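Local coordinates for epsin-3 (Saccharomyces cerevisiae, PDB 3ONK), which helps recruit clathrin to the Golgi network and endosomes, binds membranes rich in phosphatidylinositol-3,5-bisphosphate and takes part in protein sorting at the multivesicular body, at residues 31-35 with 72-76; 60-64 with 101-105; 93-97 with 123-127. The contacts are given in a common frame with arbitrary orientation. Numbering follows the deposited sequence.

Contact 1. Residues 31-35 with 72-76; sequences LMDQI and QLLDY
Segments 31-35 of helix 29-38 and 72-76 of helix 64-80 cross at a signed angle of -58°, axes 10.1 Å apart at closest approach. Both have regular helical backbones, carrying the i to i-4 hydrogen bonds Ile35 N to Leu31 O (3.1 Å) and Tyr76 N to Gln72 O (3.1 Å). The register is set by Met32 and Leu73, whose CA atoms lie 6.5 Å apart. Met32, in the m,t,m conformation, points its CA-CB bond toward the other helix and then runs along the Tyr76 ring. Tyr76 is t at chi1, with chi2 at 91°, so one ring face receives Met32 CB, 3.9 Å from the centroid and 18° off the normal: a CH-pi contact. Met32 SD lies obliquely 4.4 Å from the same centroid, which makes this a Met-aromatic contact, and Met32 CE approaches Tyr76 CD1 to 3.5 Å. Within the all-helical ENTH domain this crossing lays helix 29-38 over helix 64-80, which also packs against helices 42-57 and 113-127; Leu74 turns from the crossing to meet Ile52, Phe53 and Leu123. Leu73, t,p, leaves its backbone sideways, but its end swings inward, placing CD1 3.9 Å from Met32 CG and 4.2 Å from CD1 of the buried Ile35 (m,t). At the polar margin Asp33, with chi1 between wells at -147°, accepts a weak hydrogen bond from Tyr76 OH to its OD1 at 3.5 Å, while the Tyr76 ring also stacks with His80.

Contact 2. Residues 60-64 with 101-105; sequences AGSEW and TFHYI
Neither segment is a regular helix or strand: Trp64 merely opens helix 64-80, Thr101 keeps 3-10 geometry. Gly61 to Trp64 make a type I turn, with Ser62 at phi/psi -79/1 and Glu63 at -84/14, closed by a weak hydrogen bond from Trp64 N to Gly61 O (3.3 Å); Glu63 is the N-cap. Residues 103-105 are extended, after Phe102 (-62/117), and Gly61 CA lies 6.5 Å from Tyr104 CA. Against backbone, Tyr104 (chi1 t) lays one face on Gly61, whose CA makes a CH-pi contact 3.7 Å from the ring centroid and 21° off the normal, while Gly61 O sits 3.1 Å from Tyr104 CE1. An ideal Gly61 CB would fall a tight 3.3 Å from Tyr104 CE2. Ala60 O approaches Phe102 CZ to 3.6 Å. Among side chains, Trp64 (chi1 p) sets CB 3.7 Å from CE1 at the edge of the Phe102 ring (chi1 t), and CD1 3.6 Å from Tyr104 CE1; Trp64 and Tyr104 meet rim to rim, planes at 31°. This ENTH-domain surface contact joins the 42-57/64-80 linker to the loop before helix 113-127; on that helix Phe102 touches Val116, and Phe102 O accepts a hydrogen bond from Arg117 NH1.

Contact 3. Residues 93-97 with 123-127; sequences INLIR and LIELL
Nearly antiparallel at 163° (signed crossing angle -163°), segments 93-97 and 123-127 run with axes 11.1 Å apart. Each is helical, as the hydrogen bonds Arg97 N to Ile93 O (2.8 Å) and Leu127 N to Leu123 O (2.7 Å) attest, and the nearest CA atoms, of Ile93 and Ile124, are 7.3 Å apart. Branched aliphatic side chains fill the spacing. Ile124 (m,t) is the main bump, losing 92 Å² to the other helix: its CG1 rests 3.9 Å from Ile96 CG2, and its CG2 lies over one face of the Arg97 guanidinium, 3.8 Å from NH2, so Arg97 roofs its hollow. Leu127 fills a second hollow, its CD1 resting in the notch between two methyls, 3.8 Å from Ile96 CD1 and an unusually short 3.3 Å from Ile93 CD1. Ile93 reaches there because its m,m conformation brings its end nearer than the CA-CB direction suggests. In return Ile96 (m,t) projects toward helix 113-127 and also meets Leu123 CD2 through CG2, at 4.5 Å. This apolar ENTH-domain helix packing is flanked by Ile78 of helix 64-80 against Leu123 and Leu127, Phe53 of helix 42-57 against Ile96, and Thr89 of helix 83-90 against Ile96 and Leu127.

Contacts 1 and 3 pack helices and touch each other: Leu123 CD1 lies 3.5 Å from Asp75 CA, and Leu74 CD2 is 3.7 Å from Leu123 CD2, so helix 64-80 meets helix 113-127 between them. Contact 3 is buried and aliphatic, screened by an arginine at its margin. Contact 1, partly buried, mixes sulfur, an aromatic ring and a weak hydrogen bond. Contact 2 lies at the surface, its centre about 16 Å from that of the chain, and relies on aromatic rings set against backbone and against Trp64. It nevertheless shares elements with both: Trp64 begins the helix used in contact 1, and 101-105 belongs to the connection between the two helices of contact 3.

Contact 1. Residues 31-35 with 72-76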
# COMPACT_ATOMS: atom_id res chain seq x y z
N LEU A 31 0.29 9.71 9.56
CA LEU A 31 0.51 8.33 9.94
C LEU A 31 1.27 7.60 8.84
O LEU A 31 2.16 6.78 9.11
CB LEU A 31 -0.82 7.62 10.20
CG LEU A 31 -0.74 6.13 10.55
CD1 LEU A 31 -0.00 5.91 11.86
CD2 LEU A 31 -2.14 5.54 10.60
N MET A 32 0.91 7.91 7.60
CA MET A 32 1.62 7.34 6.45
C MET A 32 3.09 7.79 6.44
O MET A 32 4.00 6.97 6.25
CB MET A 32 0.92 7.72 5.15
CG MET A 32 -0.42 7.05 4.93
SD MET A 32 -0.95 7.19 3.22
CE MET A 32 -1.21 8.97 3.08
N ASP A 33 3.33 9.07 6.68
CA ASP A 33 4.70 9.59 6.79
C ASP A 33 5.49 8.89 7.90
O ASP A 33 6.66 8.54 7.72
CB ASP A 33 4.70 11.10 7.00
CG ASP A 33 5.90 11.79 6.34
OD1 ASP A 33 6.54 11.18 5.46
OD2 ASP A 33 6.20 12.95 6.70
N GLN A 34 4.86 8.68 9.05
CA GLN A 34 5.52 7.96 10.15
C GLN A 34 5.97 6.59 9.68
O GLN A 34 7.09 6.15 9.97
CB GLN A 34 4.59 7.84 11.37
CG GLN A 34 4.44 9.15 12.18
CD GLN A 34 3.38 9.06 13.27
OE1 GLN A 34 2.34 8.44 13.09
NE2 GLN A 34 3.63 9.70 14.41
N ILE A 35 5.11 5.92 8.93
CA ILE A 35 5.43 4.60 8.42
C ILE A 35 6.55 4.68 7.38
O ILE A 35 7.45 3.84 7.33
CB ILE A 35 4.17 3.91 7.87
CG1 ILE A 35 3.23 3.54 9.03
CG2 ILE A 35 4.56 2.69 7.10
CD1 ILE A 35 1.78 3.36 8.61
N GLN A 72 -3.32 2.29 -1.02
CA GLN A 72 -3.06 3.69 -0.75
C GLN A 72 -1.76 3.89 0.01
O GLN A 72 -0.97 4.76 -0.33
CB GLN A 72 -4.19 4.31 0.08
CG GLN A 72 -5.48 4.54 -0.66
CD GLN A 72 -6.56 5.12 0.23
OE1 GLN A 72 -7.01 4.47 1.18
NE2 GLN A 72 -6.98 6.36 -0.06
N LEU A 73 -1.54 3.10 1.06
CA LEU A 73 -0.30 3.20 1.84
C LEU A 73 0.93 2.90 0.99
O LEU A 73 1.94 3.59 1.07
CB LEU A 73 -0.33 2.22 3.02
CG LEU A 73 0.90 2.19 3.93
CD1 LEU A 73 1.30 3.59 4.44
CD2 LEU A 73 0.66 1.25 5.11
N LEU A 74 0.83 1.85 0.18
CA LEU A 74 1.95 1.38 -0.62
C LEU A 74 2.27 2.41 -1.70
O LEU A 74 3.43 2.61 -2.06
CB LEU A 74 1.59 0.01 -1.20
CG LEU A 74 2.63 -1.02 -1.65
CD1 LEU A 74 3.73 -1.29 -0.62
CD2 LEU A 74 1.91 -2.32 -2.01
N ASP A 75 1.24 3.08 -2.20
CA ASP A 75 1.48 4.16 -3.15
C ASP A 75 2.29 5.27 -2.48
O ASP A 75 3.28 5.77 -3.02
CB ASP A 75 0.15 4.73 -3.66
CG ASP A 75 0.35 5.77 -4.74
OD1 ASP A 75 0.78 5.39 -5.85
OD2 ASP A 75 0.11 6.97 -4.48
N TYR A 76 1.84 5.68 -1.31
CA TYR A 76 2.51 6.75 -0.59
C TYR A 76 3.97 6.37 -0.32
O TYR A 76 4.86 7.21 -0.45
CB TYR A 76 1.77 7.03 0.73
CG TYR A 76 2.27 8.25 1.47
CD1 TYR A 76 1.70 9.51 1.25
CD2 TYR A 76 3.32 8.15 2.38
CE1 TYR A 76 2.16 10.63 1.94
CE2 TYR A 76 3.79 9.26 3.06
CZ TYR A 76 3.21 10.49 2.83
OH TYR A 76 3.69 11.59 3.52

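Contact 2. Residues 60-64 with 101-105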
# COMPACT_ATOMS: atom_id res chain seq x y z
N ALA A 60 -10.98 -11.76 -0.40
CA ALA A 60 -12.00 -11.24 0.51
C ALA A 60 -13.29 -10.72 -0.11
O ALA A 60 -13.38 -10.43 -1.30
CB ALA A 60 -11.38 -10.16 1.38
N GLY A 61 -14.30 -10.62 0.74
CA GLY A 61 -15.51 -9.92 0.38
C GLY A 61 -15.36 -8.51 0.92
O GLY A 61 -14.85 -7.63 0.21
N SER A 62 -15.77 -8.32 2.17
CA SER A 62 -15.77 -7.01 2.82
C SER A 62 -14.40 -6.59 3.32
O SER A 62 -14.24 -5.51 3.90
CB SER A 62 -16.77 -6.97 3.99
OG SER A 62 -16.64 -5.76 4.71
N GLU A 63 -13.40 -7.43 3.09
CA GLU A 63 -12.02 -7.04 3.38
C GLU A 63 -11.43 -6.25 2.21
O GLU A 63 -10.21 -6.06 2.13
CB GLU A 63 -11.16 -8.26 3.72
N TRP A 64 -12.29 -5.80 1.29
CA TRP A 64 -11.86 -4.95 0.18
C TRP A 64 -11.26 -3.64 0.70
O TRP A 64 -10.33 -3.10 0.12
CB TRP A 64 -13.02 -4.64 -0.76
CG TRP A 64 -14.09 -3.80 -0.12
CD1 TRP A 64 -15.24 -4.25 0.47
CD2 TRP A 64 -14.08 -2.38 0.04
NE1 TRP A 64 -15.96 -3.18 0.96
CE2 TRP A 64 -15.27 -2.03 0.72
CE3 TRP A 64 -13.19 -1.37 -0.33
CZ2 TRP A 64 -15.58 -0.71 1.04
CZ3 TRP A 64 -13.50 -0.06 -0.01
CH2 TRP A 64 -14.69 0.26 0.66
N THR A 101 -7.46 -8.83 -10.62
CA THR A 101 -8.75 -9.44 -10.93
C THR A 101 -9.77 -9.33 -9.80
O THR A 101 -10.85 -9.92 -9.86
CB THR A 101 -8.61 -10.92 -11.37
OG1 THR A 101 -7.68 -11.61 -10.52
CG2 THR A 101 -8.14 -10.99 -12.81
N PHE A 102 -9.42 -8.55 -8.79
CA PHE A 102 -10.28 -8.39 -7.63
C PHE A 102 -11.63 -7.77 -8.03
O PHE A 102 -11.69 -6.63 -8.50
CB PHE A 102 -9.59 -7.54 -6.56
CG PHE A 102 -10.29 -7.57 -5.22
CD1 PHE A 102 -11.19 -6.57 -4.87
CD2 PHE A 102 -10.06 -8.60 -4.32
CE1 PHE A 102 -11.83 -6.60 -3.65
CE2 PHE A 102 -10.70 -8.64 -3.10
CZ PHE A 102 -11.59 -7.63 -2.77
N HIS A 103 -12.69 -8.54 -7.82
CA HIS A 103 -14.05 -8.10 -8.11
C HIS A 103 -14.92 -8.26 -6.86
O HIS A 103 -14.84 -9.27 -6.15
CB HIS A 103 -14.64 -8.91 -9.27
CG HIS A 103 -14.12 -8.51 -10.62
ND1 HIS A 103 -14.86 -7.78 -11.52
CD2 HIS A 103 -12.92 -8.72 -11.20
CE1 HIS A 103 -14.15 -7.57 -12.61
NE2 HIS A 103 -12.96 -8.12 -12.44
N TYR A 104 -15.73 -7.26 -6.58
CA TYR A 104 -16.62 -7.35 -5.44
C TYR A 104 -17.65 -6.22 -5.47
O TYR A 104 -17.30 -5.04 -5.59
CB TYR A 104 -15.83 -7.36 -4.13
CG TYR A 104 -16.69 -7.53 -2.90
CD1 TYR A 104 -16.84 -6.50 -1.98
CD2 TYR A 104 -17.37 -8.72 -2.66
CE1 TYR A 104 -17.64 -6.65 -0.86
CE2 TYR A 104 -18.17 -8.87 -1.55
CZ TYR A 104 -18.30 -7.83 -0.65
OH TYR A 104 -19.11 -7.98 0.46
N ILE A 105 -18.92 -6.60 -5.39
CA ILE A 105 -20.01 -5.66 -5.15
C ILE A 105 -20.55 -5.94 -3.74
O ILE A 105 -20.88 -7.08 -3.43
CB ILE A 105 -21.11 -5.79 -6.24
CG1 ILE A 105 -20.50 -5.51 -7.62
CG2 ILE A 105 -22.26 -4.84 -5.98
CD1 ILE A 105 -21.50 -5.49 -8.76

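Contact 3. Residues 93-97 with 123-127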
# COMPACT_ATOMS: atom_id res chain seq x y z
N ILE A 93 5.98 -8.18 -6.91
CA ILE A 93 5.07 -7.74 -7.98
C ILE A 93 4.06 -8.83 -8.29
O ILE A 93 2.87 -8.57 -8.51
CB ILE A 93 5.81 -7.40 -9.29
CG1 ILE A 93 6.71 -6.17 -9.13
CG2 ILE A 93 4.82 -7.07 -10.39
CD1 ILE A 93 5.92 -4.86 -9.08
N ASN A 94 4.54 -10.07 -8.30
CA ASN A 94 3.73 -11.26 -8.52
C ASN A 94 2.47 -11.29 -7.65
O ASN A 94 1.36 -11.46 -8.14
CB ASN A 94 4.60 -12.50 -8.22
CG ASN A 94 5.77 -12.20 -7.25
OD1 ASN A 94 6.86 -11.76 -7.68
ND2 ASN A 94 5.54 -12.41 -5.95
N LEU A 95 2.68 -11.13 -6.35
CA LEU A 95 1.62 -11.15 -5.36
C LEU A 95 0.67 -9.96 -5.55
O LEU A 95 -0.54 -10.09 -5.37
CB LEU A 95 2.25 -11.12 -3.96
CG LEU A 95 1.51 -11.55 -2.68
CD1 LEU A 95 1.74 -10.53 -1.59
CD2 LEU A 95 0.01 -11.79 -2.89
N ILE A 96 1.23 -8.81 -5.91
CA ILE A 96 0.43 -7.61 -6.10
C ILE A 96 -0.50 -7.79 -7.29
O ILE A 96 -1.68 -7.39 -7.24
CB ILE A 96 1.34 -6.38 -6.29
CG1 ILE A 96 2.27 -6.22 -5.08
CG2 ILE A 96 0.52 -5.12 -6.55
CD1 ILE A 96 3.26 -5.08 -5.23
N ARG A 97 0.04 -8.41 -8.34
CA ARG A 97 -0.68 -8.70 -9.58
C ARG A 97 -1.98 -9.45 -9.34
O ARG A 97 -2.94 -9.31 -10.10
CB ARG A 97 0.20 -9.50 -10.56
CG ARG A 97 1.37 -8.71 -11.14
CD ARG A 97 1.77 -9.21 -12.55
NE ARG A 97 2.94 -8.51 -13.06
CZ ARG A 97 2.90 -7.43 -13.83
NH1 ARG A 97 4.03 -6.85 -14.22
NH2 ARG A 97 1.73 -6.93 -14.23
N LEU A 123 -0.42 1.38 -9.44
CA LEU A 123 0.75 1.07 -8.64
C LEU A 123 1.75 0.21 -9.41
O LEU A 123 2.95 0.39 -9.28
CB LEU A 123 0.34 0.34 -7.36
CG LEU A 123 1.40 0.32 -6.27
CD1 LEU A 123 1.32 1.62 -5.49
CD2 LEU A 123 1.19 -0.84 -5.34
N ILE A 124 1.26 -0.76 -10.18
CA ILE A 124 2.16 -1.66 -10.88
C ILE A 124 2.86 -0.92 -12.01
O ILE A 124 4.05 -1.10 -12.26
CB ILE A 124 1.46 -2.94 -11.38
CG1 ILE A 124 1.12 -3.86 -10.20
CG2 ILE A 124 2.33 -3.68 -12.39
CD1 ILE A 124 0.10 -4.95 -10.52
N GLU A 125 2.11 -0.05 -12.68
CA GLU A 125 2.70 0.81 -13.68
C GLU A 125 3.79 1.64 -13.01
O GLU A 125 4.90 1.74 -13.52
CB GLU A 125 1.64 1.71 -14.30
CG GLU A 125 2.06 2.38 -15.57
CD GLU A 125 1.07 3.43 -16.01
OE1 GLU A 125 0.41 4.02 -15.13
OE2 GLU A 125 0.95 3.66 -17.23
N LEU A 126 3.47 2.21 -11.84
CA LEU A 126 4.45 3.02 -11.09
C LEU A 126 5.69 2.22 -10.73
O LEU A 126 6.81 2.58 -11.11
CB LEU A 126 3.83 3.63 -9.82
CG LEU A 126 4.75 4.53 -8.97
CD1 LEU A 126 5.22 5.75 -9.77
CD2 LEU A 126 4.09 4.95 -7.64
N LEU A 127 5.48 1.11 -10.01
CA LEU A 127 6.58 0.30 -9.49
C LEU A 127 7.57 -0.13 -10.55
O LEU A 127 8.76 -0.23 -10.27
CB LEU A 127 6.05 -0.97 -8.83
CG LEU A 127 5.90 -1.03 -7.32
CD1 LEU A 127 5.28 -2.36 -6.99
CD2 LEU A 127 7.22 -0.85 -6.58